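Local coordinates for glycoside Hydrolase (Bacteroides uniformis, PDB 5T99), which probably hydrolyses terminal galactosides, as a family 2 glycoside hydrolase in a pathway of agarose breakdown in the human gut, at residues H316-M321 against R328-K333; I714-D719 against I804-K809; S731-R736 against C788-Q793; N767-T772 against K782-M787; Q799-I804 against K815-V820. All coordinates share one frame; numbering follows the deposited sequence.

Interaction 1. Residues H316-M321 against R328-K333; sequences HDNGPM and RADERK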
# COMPACT_ATOMS: atom_id res chain seq x y z
N HIS A 316 4.54 -1.36 -3.13
CA HIS A 316 4.42 -2.12 -1.90
C HIS A 316 5.52 -1.89 -0.88
O HIS A 316 5.30 -2.17 0.30
CB HIS A 316 4.29 -3.62 -2.19
CG HIS A 316 5.54 -4.26 -2.70
ND1 HIS A 316 6.02 -4.06 -3.98
CD2 HIS A 316 6.40 -5.13 -2.11
CE1 HIS A 316 7.12 -4.77 -4.15
NE2 HIS A 316 7.37 -5.42 -3.03
N ASP A 317 6.69 -1.40 -1.30
CA ASP A 317 7.75 -1.12 -0.32
C ASP A 317 7.32 -0.03 0.66
O ASP A 317 6.37 0.75 0.40
CB ASP A 317 9.10 -0.78 -0.99
CG ASP A 317 9.16 0.62 -1.58
OD1 ASP A 317 9.12 1.61 -0.81
OD2 ASP A 317 9.31 0.74 -2.82
N ASN A 318 8.01 0.01 1.79
CA ASN A 318 7.92 1.12 2.73
C ASN A 318 9.30 1.75 2.98
O ASN A 318 9.69 1.97 4.13
CB ASN A 318 7.26 0.64 4.03
CG ASN A 318 5.75 0.57 3.91
OD1 ASN A 318 5.10 1.57 3.61
ND2 ASN A 318 5.20 -0.61 4.14
N GLY A 319 10.03 2.02 1.90
CA GLY A 319 11.28 2.77 1.94
C GLY A 319 12.32 2.13 2.84
O GLY A 319 12.65 0.97 2.63
N PRO A 320 12.80 2.85 3.89
CA PRO A 320 13.78 2.27 4.82
C PRO A 320 13.40 0.93 5.44
O PRO A 320 14.29 0.16 5.81
CB PRO A 320 13.89 3.33 5.93
CG PRO A 320 13.48 4.61 5.29
CD PRO A 320 12.45 4.24 4.26
N MET A 321 12.10 0.67 5.57
CA MET A 321 11.62 -0.62 6.08
C MET A 321 11.63 -1.74 5.03
O MET A 321 11.34 -2.89 5.37
CB MET A 321 10.21 -0.48 6.65
CG MET A 321 10.10 0.47 7.85
SD MET A 321 11.04 -0.05 9.30
CE MET A 321 10.37 -1.69 9.62
N ARG A 328 2.28 -1.23 11.04
CA ARG A 328 2.42 0.19 11.38
C ARG A 328 2.97 1.04 10.24
O ARG A 328 2.46 2.14 9.99
CB ARG A 328 3.26 0.40 12.65
CG ARG A 328 3.50 1.86 13.04
CD ARG A 328 2.22 2.71 13.15
NE ARG A 328 2.53 4.15 13.15
CZ ARG A 328 1.65 5.13 12.93
NH1 ARG A 328 0.36 4.89 12.68
NH2 ARG A 328 2.08 6.39 12.95
N ALA A 329 3.97 0.52 9.52
CA ALA A 329 4.50 1.23 8.34
C ALA A 329 3.39 1.54 7.33
O ALA A 329 3.29 2.67 6.86
CB ALA A 329 5.60 0.41 7.67
N ASP A 330 2.57 0.53 7.02
CA ASP A 330 1.43 0.69 6.10
C ASP A 330 0.38 1.65 6.67
O ASP A 330 -0.09 2.53 5.96
CB ASP A 330 0.77 -0.65 5.74
CG ASP A 330 1.52 -1.44 4.67
OD1 ASP A 330 2.44 -0.92 4.03
OD2 ASP A 330 1.17 -2.61 4.43
N GLU A 331 0.03 1.48 7.94
CA GLU A 331 -0.94 2.35 8.59
C GLU A 331 -0.53 3.83 8.48
O GLU A 331 -1.32 4.67 8.08
CB GLU A 331 -1.14 1.96 10.05
CG GLU A 331 -2.32 2.67 10.72
CD GLU A 331 -2.42 2.39 12.21
OE1 GLU A 331 -1.38 2.37 12.91
OE2 GLU A 331 -3.56 2.22 12.68
N ARG A 332 0.71 4.11 8.84
CA ARG A 332 1.27 5.46 8.75
C ARG A 332 1.17 6.01 7.33
O ARG A 332 0.69 7.14 7.12
CB ARG A 332 2.73 5.45 9.20
CG ARG A 332 3.47 6.77 9.03
CD ARG A 332 4.84 6.67 9.66
NE ARG A 332 5.65 7.85 9.42
CZ ARG A 332 6.50 8.02 8.40
NH1 ARG A 332 6.67 7.09 7.45
NH2 ARG A 332 7.20 9.15 8.34
N LYS A 333 1.62 5.22 6.36
CA LYS A 333 1.51 5.59 4.94
C LYS A 333 0.08 5.94 4.55
O LYS A 333 -0.16 6.98 3.97
CB LYS A 333 2.06 4.47 4.06
CG LYS A 333 2.12 4.81 2.58
CD LYS A 333 3.10 3.92 1.83
CE LYS A 333 2.68 2.46 1.83
NZ LYS A 333 3.69 1.62 1.13
O HOH W 1 2.82 -1.03 1.36
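The amide of Asn318, on the loop that follows strand 305-313, meets two charged side chains of helix 327-339, donating to Asp330 and accepting from Lys333. Its ND2 lies 2.8 Å from OD1 of Asp330, with the N-H aimed almost straight at the oxygen (178°). That oxygen sits in the plane of the amide, yet the donor comes to it from above the carboxylate plane, the two flat groups being turned 58° apart. At the other end of the amide, NZ of Lys333 is 2.9 Å from OD1 of Asn318 and stands above the carbonyl plane. The lysine leaves the helix with CG anti to the backbone N (chi1 -174°) and bends at chi3, which carries its ammonium back to the loop. A water reinforces the arrangement, giving hydrogens to O of His316 and, at 2.7 Å, to OD1 of Asp330, while accepting from NZ of Lys333. OD1 of Asp330 therefore has two donors, and the lysine probably favours its charged form. The amide is held in one sense of rotation by unlike partners at its two ends.

Packing is lighter: CB of Ala329 touches ND2 of Asn318 at 3.7 Å. On the loop itself, OD1 of Asp317 closes an Asx turn onto N of Gly319, while its OD2 is bonded to N of Leu559. Such polar pinning of a loop to the helix it leads into belongs here to the first beta-alpha connection of the family 2 TIM barrel, with the side chain of His316 about 11 Å, nearest atoms, from the bound galacto-isofagomine.

Interaction 2. Residues I714-D719 against I804-K809; sequences IKLIPD and ITATSK
Strands 714-718 and 804-807 run roughly antiparallel, at 148°, with Ile714 and Leu716 turned onto Ala806. Their axes come no closer than 8.1 Å, too far for backbone pairing, and the contact rests on apolar packing alone. This is the face-to-face meeting of two sheets in a beta sandwich: 713-718 is an outermost strand of the four-stranded antiparallel sheet, whereas 800-807 lies inside the other sheet, between strands 814-821 and 751-758. The small Ala806 is consistent with this close approach: the two backbones are nearest where Ile714 faces it, 7.4 Å from CA to CA.

Lys715 and Ile717 point to the outer side of their strand, and the two residues that alternate with them carry the contact. Leu716 presents both ends of its fork to one methyl: its CD2 is 3.7 Å from CB of Ala806, and its CD1 only slightly farther. Beside that alanine in the same sheet, Val752 and Phe754 of strand 751-758 also touch it. Ile714 divides its work between two branches. CG2 leans loosely on CB of Ala806, while CG1 stands anti to the carbonyl carbon (chi1 -49°) and the chain runs on extended, carrying CD1 along the opposing backbone, 3.5 Å from O of Ala806. Val735 and Ala814 touch this isoleucine. Ser808 turns its OG to the backbone O of Leu751, and its CB meets CD1 of Ile714 at 3.6 Å.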
# COMPACT_ATOMS: atom_id res chain seq x y z
N ILE A 714 19.64 19.85 17.28
CA ILE A 714 18.79 18.77 16.76
C ILE A 714 17.50 18.73 17.59
O ILE A 714 17.56 18.79 18.82
CB ILE A 714 19.49 17.39 16.86
CG1 ILE A 714 20.92 17.45 16.28
CG2 ILE A 714 18.65 16.32 16.16
CD1 ILE A 714 21.77 16.23 16.60
N LYS A 715 16.35 18.65 16.91
CA LYS A 715 15.07 18.41 17.58
C LYS A 715 14.54 17.06 17.11
O LYS A 715 14.68 16.72 15.94
CB LYS A 715 14.06 19.53 17.29
CG LYS A 715 13.08 19.77 18.44
CD LYS A 715 11.85 20.58 17.99
CE LYS A 715 10.78 20.71 19.09
NZ LYS A 715 10.92 21.94 19.92
N LEU A 716 13.96 16.29 18.03
CA LEU A 716 13.40 14.96 17.73
C LEU A 716 11.89 14.99 17.97
O LEU A 716 11.45 15.39 19.04
CB LEU A 716 14.03 13.88 18.62
CG LEU A 716 15.53 13.68 18.49
CD1 LEU A 716 16.02 12.71 19.55
CD2 LEU A 716 15.94 13.20 17.11
N ILE A 717 11.12 14.55 16.97
CA ILE A 717 9.65 14.52 17.08
C ILE A 717 9.10 13.12 16.72
O ILE A 717 8.90 12.80 15.55
CB ILE A 717 8.98 15.61 16.21
CG1 ILE A 717 9.68 16.96 16.45
CG2 ILE A 717 7.49 15.71 16.53
CD1 ILE A 717 9.01 18.13 15.77
N PRO A 718 8.87 12.28 17.75
CA PRO A 718 8.20 11.00 17.51
C PRO A 718 6.75 11.21 17.09
O PRO A 718 6.07 12.07 17.65
CB PRO A 718 8.26 10.30 18.88
CG PRO A 718 9.29 11.05 19.67
CD PRO A 718 9.20 12.45 19.18
N ASP A 719 6.30 10.45 16.09
CA ASP A 719 4.89 10.49 15.69
C ASP A 719 4.01 9.85 16.77
O ASP A 719 2.90 10.31 16.99
CB ASP A 719 4.66 9.88 14.30
CG ASP A 719 4.95 8.38 14.21
OD1 ASP A 719 5.68 7.82 15.07
OD2 ASP A 719 4.47 7.76 13.25
N ILE A 804 16.22 7.37 23.32
CA ILE A 804 16.89 7.72 22.08
C ILE A 804 17.83 8.89 22.33
O ILE A 804 17.49 9.82 23.05
CB ILE A 804 15.88 8.14 20.98
CG1 ILE A 804 14.65 7.21 20.94
CG2 ILE A 804 16.56 8.23 19.62
CD1 ILE A 804 14.95 5.72 20.88
N THR A 805 19.00 8.84 21.69
CA THR A 805 19.96 9.94 21.71
C THR A 805 20.41 10.20 20.27
O THR A 805 20.83 9.29 19.58
CB THR A 805 21.16 9.60 22.61
OG1 THR A 805 20.70 9.46 23.96
CG2 THR A 805 22.23 10.69 22.56
N ALA A 806 20.30 11.46 19.84
CA ALA A 806 20.72 11.88 18.50
C ALA A 806 21.79 12.95 18.63
O ALA A 806 21.57 13.99 19.26
CB ALA A 806 19.54 12.41 17.70
N THR A 807 22.95 12.68 18.03
CA THR A 807 24.13 13.54 18.09
C THR A 807 24.57 13.87 16.68
O THR A 807 24.24 13.16 15.73
CB THR A 807 25.30 12.84 18.80
OG1 THR A 807 25.72 11.70 18.05
CG2 THR A 807 24.90 12.38 20.19
N SER A 808 25.33 14.96 16.56
CA SER A 808 25.85 15.43 15.29
C SER A 808 26.99 16.41 15.59
O SER A 808 26.86 17.25 16.48
CB SER A 808 24.73 16.12 14.48
OG SER A 808 25.15 16.48 13.17
N LYS A 809 28.10 16.29 14.87
CA LYS A 809 29.29 17.11 15.13
C LYS A 809 28.97 18.62 15.10
O LYS A 809 28.54 19.15 14.08
CB LYS A 809 30.44 16.75 14.18
CG LYS A 809 31.14 15.46 14.59
CD LYS A 809 31.96 14.82 13.48
CE LYS A 809 32.58 13.50 13.93
NZ LYS A 809 32.96 12.62 12.79

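Interaction 3. Residues S731-R736 against C788-Q793; sequences SYITVR and CMLIVQ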
# COMPACT_ATOMS: atom_id res chain seq x y z
N SER A 731 8.06 3.50 16.17
CA SER A 731 7.91 4.95 16.27
C SER A 731 8.73 5.58 15.16
O SER A 731 9.88 5.21 14.97
CB SER A 731 8.34 5.49 17.63
OG SER A 731 7.90 6.85 17.80
N TYR A 732 8.12 6.49 14.42
CA TYR A 732 8.79 7.28 13.38
C TYR A 732 9.15 8.65 13.96
O TYR A 732 8.28 9.51 14.13
CB TYR A 732 7.89 7.45 12.15
CG TYR A 732 7.84 6.24 11.24
CD1 TYR A 732 8.56 6.21 10.04
CD2 TYR A 732 7.06 5.13 11.57
CE1 TYR A 732 8.51 5.11 9.20
CE2 TYR A 732 7.01 4.03 10.73
CZ TYR A 732 7.72 4.02 9.55
OH TYR A 732 7.65 2.91 8.74
N ILE A 733 10.44 8.85 14.23
CA ILE A 733 10.92 10.07 14.88
C ILE A 733 11.53 11.01 13.83
O ILE A 733 12.61 10.75 13.32
CB ILE A 733 11.93 9.74 16.01
CG1 ILE A 733 11.25 8.87 17.07
CG2 ILE A 733 12.47 11.02 16.64
CD1 ILE A 733 12.22 8.09 17.96
N THR A 734 10.80 12.08 13.51
CA THR A 734 11.31 13.12 12.64
C THR A 734 12.52 13.79 13.29
O THR A 734 12.51 14.06 14.49
CB THR A 734 10.25 14.21 12.35
OG1 THR A 734 9.10 13.62 11.74
CG2 THR A 734 10.82 15.30 11.42
N VAL A 735 13.55 14.05 12.48
CA VAL A 735 14.80 14.63 12.95
C VAL A 735 15.00 15.94 12.22
O VAL A 735 15.16 15.94 11.01
CB VAL A 735 16.00 13.71 12.68
CG1 VAL A 735 17.29 14.32 13.24
CG2 VAL A 735 15.76 12.31 13.26
N ARG A 736 14.98 17.05 12.96
CA ARG A 736 15.10 18.40 12.41
C ARG A 736 16.47 18.99 12.74
O ARG A 736 16.98 18.78 13.84
CB ARG A 736 14.01 19.30 12.99
CG ARG A 736 12.62 19.02 12.45
CD ARG A 736 11.56 19.68 13.31
NE ARG A 736 11.73 21.13 13.42
CZ ARG A 736 11.35 22.03 12.51
NH1 ARG A 736 10.78 21.65 11.36
NH2 ARG A 736 11.54 23.33 12.74
N CYS A 788 15.69 14.42 8.52
CA CYS A 788 15.82 13.01 8.27
C CYS A 788 14.88 12.28 9.25
O CYS A 788 14.08 12.93 9.94
CB CYS A 788 17.29 12.57 8.34
SG CYS A 788 18.08 12.67 9.95
N MET A 789 14.92 10.96 9.28
CA MET A 789 13.88 10.18 9.95
C MET A 789 14.49 8.96 10.58
O MET A 789 15.10 8.15 9.88
CB MET A 789 12.81 9.78 8.93
CG MET A 789 11.66 8.94 9.49
SD MET A 789 10.55 9.85 10.57
CE MET A 789 9.85 11.03 9.41
N LEU A 790 14.31 8.83 11.89
CA LEU A 790 14.78 7.68 12.65
C LEU A 790 13.59 6.77 12.90
O LEU A 790 12.52 7.24 13.27
CB LEU A 790 15.37 8.15 13.99
CG LEU A 790 15.77 7.04 14.97
CD1 LEU A 790 16.92 6.24 14.41
CD2 LEU A 790 16.12 7.61 16.33
N ILE A 791 13.80 5.46 12.76
CA ILE A 791 12.74 4.49 13.01
C ILE A 791 13.19 3.54 14.10
O ILE A 791 14.18 2.85 13.95
CB ILE A 791 12.34 3.72 11.72
CG1 ILE A 791 11.96 4.71 10.60
CG2 ILE A 791 11.15 2.80 11.99
CD1 ILE A 791 11.83 4.09 9.22
N VAL A 792 12.46 3.50 15.21
CA VAL A 792 12.74 2.53 16.27
C VAL A 792 11.61 1.52 16.37
O VAL A 792 10.54 1.75 15.84
CB VAL A 792 13.05 3.19 17.64
CG1 VAL A 792 14.25 4.12 17.50
CG2 VAL A 792 11.85 3.93 18.23
N GLN A 793 11.89 0.40 17.03
CA GLN A 793 10.99 -0.74 17.11
C GLN A 793 11.03 -1.35 18.50
O GLN A 793 12.10 -1.46 19.09
CB GLN A 793 11.41 -1.80 16.10
CG GLN A 793 10.42 -2.95 15.95
CD GLN A 793 10.71 -3.79 14.72
OE1 GLN A 793 9.89 -3.87 13.80
NE2 GLN A 793 11.86 -4.42 14.70
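Ser731-Val735 and Cys788-Val792 are paired as neighbouring antiparallel strands, the two inner members of the four-stranded sheet in the C-terminal beta sandwich. Six backbone hydrogen bonds join them through the hydrogen-bonded pairs Ser731-Val792, Ile733-Leu790 and Val735-Cys788.

Ile733, Leu790 and Val792 turn inward onto Ile804 of the facing sheet, and on the same side SG of Cys788 rests 3.6 Å from CB of Val735. Tyr732, Thr734, Met789 and Ile791 look the other way, and of these Tyr732, Met789 and Ile791 touch barrel residues such as Met321 and Arg332. Tyr732 and Ile791 lie side by side, with CE1 of the ring 3.5 Å from CD1 of Ile791 and CG2 of Ile791 over one ring face. Met789, bent at chi2 (71°) and chi3, folds its sulfur back to the ring edge, SD standing 5.5 Å from the centroid of Tyr732. The ring also makes a cation-pi contact with Arg332. Replacing Tyr732 with an alanine would probably open a gap beside Ile791 and leave Arg332 without its aromatic mate. The result is a sandwich sheet with one core face and one interdomain face, the latter carrying a Met-aromatic contact at the edge of Tyr732.

Interaction 4. Residues N767-T772 against K782-M787; sequences NGNAAT and KAFSGM
The amide of Asn769 is stacked on the ring of Phe784, the two planes only 11° apart although the side chains cross at about a right angle. CB of Asn769 stands over the ring face, 4.1 Å from the centroid of Phe784, in a CH-pi contact, and the hydroxyl of Ser785 lies toward the rim of the opposite face. With CG anti to the backbone N (chi1 -178°), Phe784 projects from the start of a type I' turn ending at Met787 and into the neighbouring loop.

Asn767 is turned differently, its amide plane 51° from the ring, and it works through its polar ends. ND2 donates to O of Lys782 at 2.8 Å. OD1 accepts from N of Asn769, closing an Asx turn, and also from Arg781. Exchanging Asn767 for a leucine would probably leave O of Lys782 without this donor and set the turn around Asn769 free to shift. Asn769 repeats the turn, its OD1 accepting from N of Ala771 at 3.1 Å and also from the side chain of Gln519.

The backbone oxygens of Asn767 and Phe784 both accept from Arg502. Between the strands these loops have no regular secondary structure, and asparagine amides standing in for backbone partners, with one ring stacked on by an amide, appear to fix their shape.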
# COMPACT_ATOMS: atom_id res chain seq x y z
N ASN A 767 15.92 9.68 4.72
CA ASN A 767 15.82 11.13 4.53
C ASN A 767 15.07 11.64 3.27
O ASN A 767 14.99 12.86 3.06
CB ASN A 767 17.22 11.77 4.61
CG ASN A 767 18.19 11.24 3.56
OD1 ASN A 767 17.82 10.54 2.63
ND2 ASN A 767 19.46 11.59 3.72
N GLY A 768 14.51 10.74 2.46
CA GLY A 768 13.81 11.12 1.23
C GLY A 768 14.69 11.54 0.06
O GLY A 768 14.17 12.05 -0.95
N ASN A 769 16.00 11.32 0.17
CA ASN A 769 16.95 11.64 -0.88
C ASN A 769 17.06 10.45 -1.79
O ASN A 769 17.47 9.37 -1.37
CB ASN A 769 18.34 11.99 -0.31
CG ASN A 769 19.33 12.43 -1.39
OD1 ASN A 769 18.98 12.62 -2.57
ND2 ASN A 769 20.57 12.58 -0.99
N ALA A 770 16.72 10.67 -3.05
CA ALA A 770 16.69 9.62 -4.05
C ALA A 770 18.08 9.23 -4.51
O ALA A 770 18.30 8.08 -4.88
CB ALA A 770 15.86 10.06 -5.24
N ALA A 771 19.01 10.18 -4.49
CA ALA A 771 20.34 9.99 -5.08
C ALA A 771 21.45 9.83 -4.04
O ALA A 771 22.53 10.38 -4.19
CB ALA A 771 20.64 11.14 -6.03
N THR A 772 21.19 9.07 -2.99
CA THR A 772 22.22 8.72 -2.02
C THR A 772 22.36 7.21 -1.95
O THR A 772 21.48 6.48 -2.39
CB THR A 772 21.92 9.28 -0.60
OG1 THR A 772 22.91 8.81 0.32
CG2 THR A 772 20.54 8.87 -0.10
N LYS A 782 22.28 11.34 7.19
CA LYS A 782 22.39 12.75 6.89
C LYS A 782 21.02 13.35 6.73
O LYS A 782 20.10 12.71 6.20
CB LYS A 782 23.16 12.97 5.59
CG LYS A 782 24.62 12.53 5.64
CD LYS A 782 25.26 12.59 4.26
CE LYS A 782 25.62 14.02 3.88
NZ LYS A 782 25.45 14.26 2.42
N ALA A 783 20.87 14.59 7.19
CA ALA A 783 19.67 15.36 6.88
C ALA A 783 19.63 15.61 5.39
O ALA A 783 20.67 15.62 4.73
CB ALA A 783 19.65 16.67 7.65
N PHE A 784 18.41 15.76 4.87
CA PHE A 784 18.17 16.23 3.51
C PHE A 784 17.12 17.32 3.63
O PHE A 784 16.10 17.14 4.29
CB PHE A 784 17.68 15.09 2.60
CG PHE A 784 17.45 15.51 1.17
CD1 PHE A 784 18.53 15.78 0.33
CD2 PHE A 784 16.16 15.65 0.66
CE1 PHE A 784 18.33 16.17 -0.99
CE2 PHE A 784 15.95 16.04 -0.66
CZ PHE A 784 17.04 16.30 -1.48
N SER A 785 17.40 18.46 3.01
CA SER A 785 16.54 19.64 3.11
C SER A 785 16.01 19.90 4.53
O SER A 785 14.82 20.16 4.73
CB SER A 785 15.41 19.56 2.08
OG SER A 785 15.93 19.55 0.76
N GLY A 786 16.92 19.82 5.50
CA GLY A 786 16.64 20.12 6.90
C GLY A 786 16.29 18.94 7.79
O GLY A 786 16.33 19.07 9.02
N MET A 787 15.95 17.79 7.20
CA MET A 787 15.35 16.71 7.96
C MET A 787 15.82 15.33 7.56
O MET A 787 16.29 15.09 6.45
CB MET A 787 13.82 16.75 7.84
CG MET A 787 13.14 17.81 8.71
SD MET A 787 11.34 17.80 8.64
CE MET A 787 11.02 18.80 7.18

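Interaction 5. Residues Q799-I804 against K815-V820; sequences QGKMNI and KTTINV
Met802 and Ile818 pair at the middle of a beta hairpin, strands 800-807 and 814-821, held by six backbone hydrogen bonds. The pairs Gly800-Val820, Met802-Ile818 and Ile804-Thr816 are the hydrogen-bonded ones, and N of Met802 reaches O of Ile818 at 2.7 Å. CA-H contacts add to these, as where CA of Thr817 faces O of Met802 at 3.4 Å.

Side chains sort by face. Met802, Ile804, Thr816, Ile818 and Val820 look into the sandwich. There CG2 of Thr816 meets CB of Ile804 at 4.0 Å, the two lying side by side. Lys801, Asn803, Thr817 and Asn819 turn outward, where CB of Lys801 rests on CG2 of Thr817 and ND2 of Asn803 makes a weak hydrogen bond to OG1 of Thr817.

Further out, the hairpin is held from both flanks. Lys801 and Asn803 bond through their backbones to Ala759 and Glu757, and Asn819 does so to Lys721 and Ile723. From the facing sheet, Val792 touches both Met802 and Ile804. Met802 itself runs out extended, CG anti to the backbone N (chi1 174°), then turns back at chi3, nearly eclipsed at 8° and so perhaps uncertain in the model, which brings its CE over the partner strand, 3.8 Å from CG2 of Val820.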
# COMPACT_ATOMS: atom_id res chain seq x y z
N GLN A 799 8.34 -4.30 28.18
CA GLN A 799 7.72 -3.01 28.49
C GLN A 799 8.73 -2.07 29.13
O GLN A 799 9.77 -2.52 29.60
CB GLN A 799 6.54 -3.19 29.45
CG GLN A 799 5.51 -4.21 28.99
CD GLN A 799 4.24 -4.17 29.82
OE1 GLN A 799 3.35 -3.34 29.58
NE2 GLN A 799 4.15 -5.06 30.80
N GLY A 800 8.42 -0.77 29.12
CA GLY A 800 9.25 0.25 29.76
C GLY A 800 9.69 1.35 28.81
O GLY A 800 9.08 1.54 27.75
N LYS A 801 10.74 2.06 29.19
CA LYS A 801 11.26 3.18 28.41
C LYS A 801 12.23 2.72 27.33
O LYS A 801 13.05 1.82 27.54
CB LYS A 801 11.99 4.19 29.30
CG LYS A 801 11.21 4.73 30.49
CD LYS A 801 12.04 5.80 31.20
CE LYS A 801 11.68 5.93 32.67
NZ LYS A 801 10.25 6.33 32.86
N MET A 802 12.13 3.35 26.17
CA MET A 802 13.14 3.23 25.13
C MET A 802 13.72 4.63 24.99
O MET A 802 12.98 5.57 24.69
CB MET A 802 12.50 2.76 23.83
CG MET A 802 13.45 2.73 22.65
SD MET A 802 12.82 2.09 21.08
CE MET A 802 11.06 1.89 21.36
N ASN A 803 15.03 4.75 25.22
CA ASN A 803 15.70 6.06 25.27
C ASN A 803 16.54 6.30 24.04
O ASN A 803 17.46 5.54 23.76
CB ASN A 803 16.58 6.15 26.52
CG ASN A 803 15.79 5.89 27.79
OD1 ASN A 803 16.12 4.99 28.55
ND2 ASN A 803 14.72 6.67 28.00
N ILE A 804 16.22 7.37 23.32
CA ILE A 804 16.89 7.72 22.08
C ILE A 804 17.83 8.89 22.33
O ILE A 804 17.49 9.82 23.05
CB ILE A 804 15.88 8.14 20.98
CG1 ILE A 804 14.65 7.21 20.94
CG2 ILE A 804 16.56 8.23 19.62
CD1 ILE A 804 14.95 5.72 20.88
N LYS A 815 17.51 14.31 22.90
CA LYS A 815 17.02 13.06 23.51
C LYS A 815 15.50 13.01 23.49
O LYS A 815 14.82 14.04 23.49
CB LYS A 815 17.50 12.93 24.96
CG LYS A 815 19.00 12.71 25.11
CD LYS A 815 19.49 13.01 26.52
CE LYS A 815 21.00 12.87 26.65
NZ LYS A 815 21.46 11.46 26.55
N THR A 816 14.97 11.80 23.44
CA THR A 816 13.53 11.60 23.61
C THR A 816 13.29 10.18 24.10
O THR A 816 14.12 9.29 23.84
CB THR A 816 12.73 11.90 22.31
OG1 THR A 816 11.33 11.99 22.61
CG2 THR A 816 12.96 10.84 21.25
N THR A 817 12.18 9.99 24.80
CA THR A 817 11.79 8.67 25.29
C THR A 817 10.53 8.17 24.60
O THR A 817 9.56 8.93 24.42
CB THR A 817 11.57 8.66 26.82
OG1 THR A 817 12.75 9.13 27.47
CG2 THR A 817 11.25 7.25 27.33
N ILE A 818 10.55 6.90 24.21
CA ILE A 818 9.37 6.22 23.70
C ILE A 818 8.97 5.18 24.76
O ILE A 818 9.81 4.38 25.19
CB ILE A 818 9.64 5.53 22.34
CG1 ILE A 818 10.20 6.52 21.32
CG2 ILE A 818 8.37 4.88 21.80
CD1 ILE A 818 9.33 7.72 21.00
N ASN A 819 7.71 5.23 25.17
CA ASN A 819 7.17 4.27 26.14
C ASN A 819 6.55 3.07 25.42
O ASN A 819 5.85 3.23 24.42
CB ASN A 819 6.16 4.95 27.07
CG ASN A 819 6.84 5.75 28.16
OD1 ASN A 819 7.45 5.19 29.06
ND2 ASN A 819 6.76 7.07 28.08
N VAL A 820 6.83 1.88 25.94
CA VAL A 820 6.45 0.63 25.30
C VAL A 820 5.56 -0.14 26.29
O VAL A 820 5.98 -0.39 27.43
CB VAL A 820 7.71 -0.17 24.90
CG1 VAL A 820 7.35 -1.48 24.21
CG2 VAL A 820 8.61 0.69 24.02

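Four of the five contacts build one C-terminal beta sandwich, and the fifth lies in the barrel against which that sandwich packs. Interactions 3 and 5 are strand pairings, each within one sheet, rich in backbone bonds; interaction 2 spans the two sheets by apolar packing alone. They interlock: Ile804 belongs to both 2 and 5 and packs on Leu790 of 3. Interaction 3 is the most buried, interaction 5 has an exposed rim, and interaction 4 is a partly buried loop pair, where asparagine amides replace sheet bonding. Interaction 1, the barrel contact, is buried and charged; a salt bridge from Arg328 to Asp719 and packing of Arg332 against Tyr732 join it to 2 and 3.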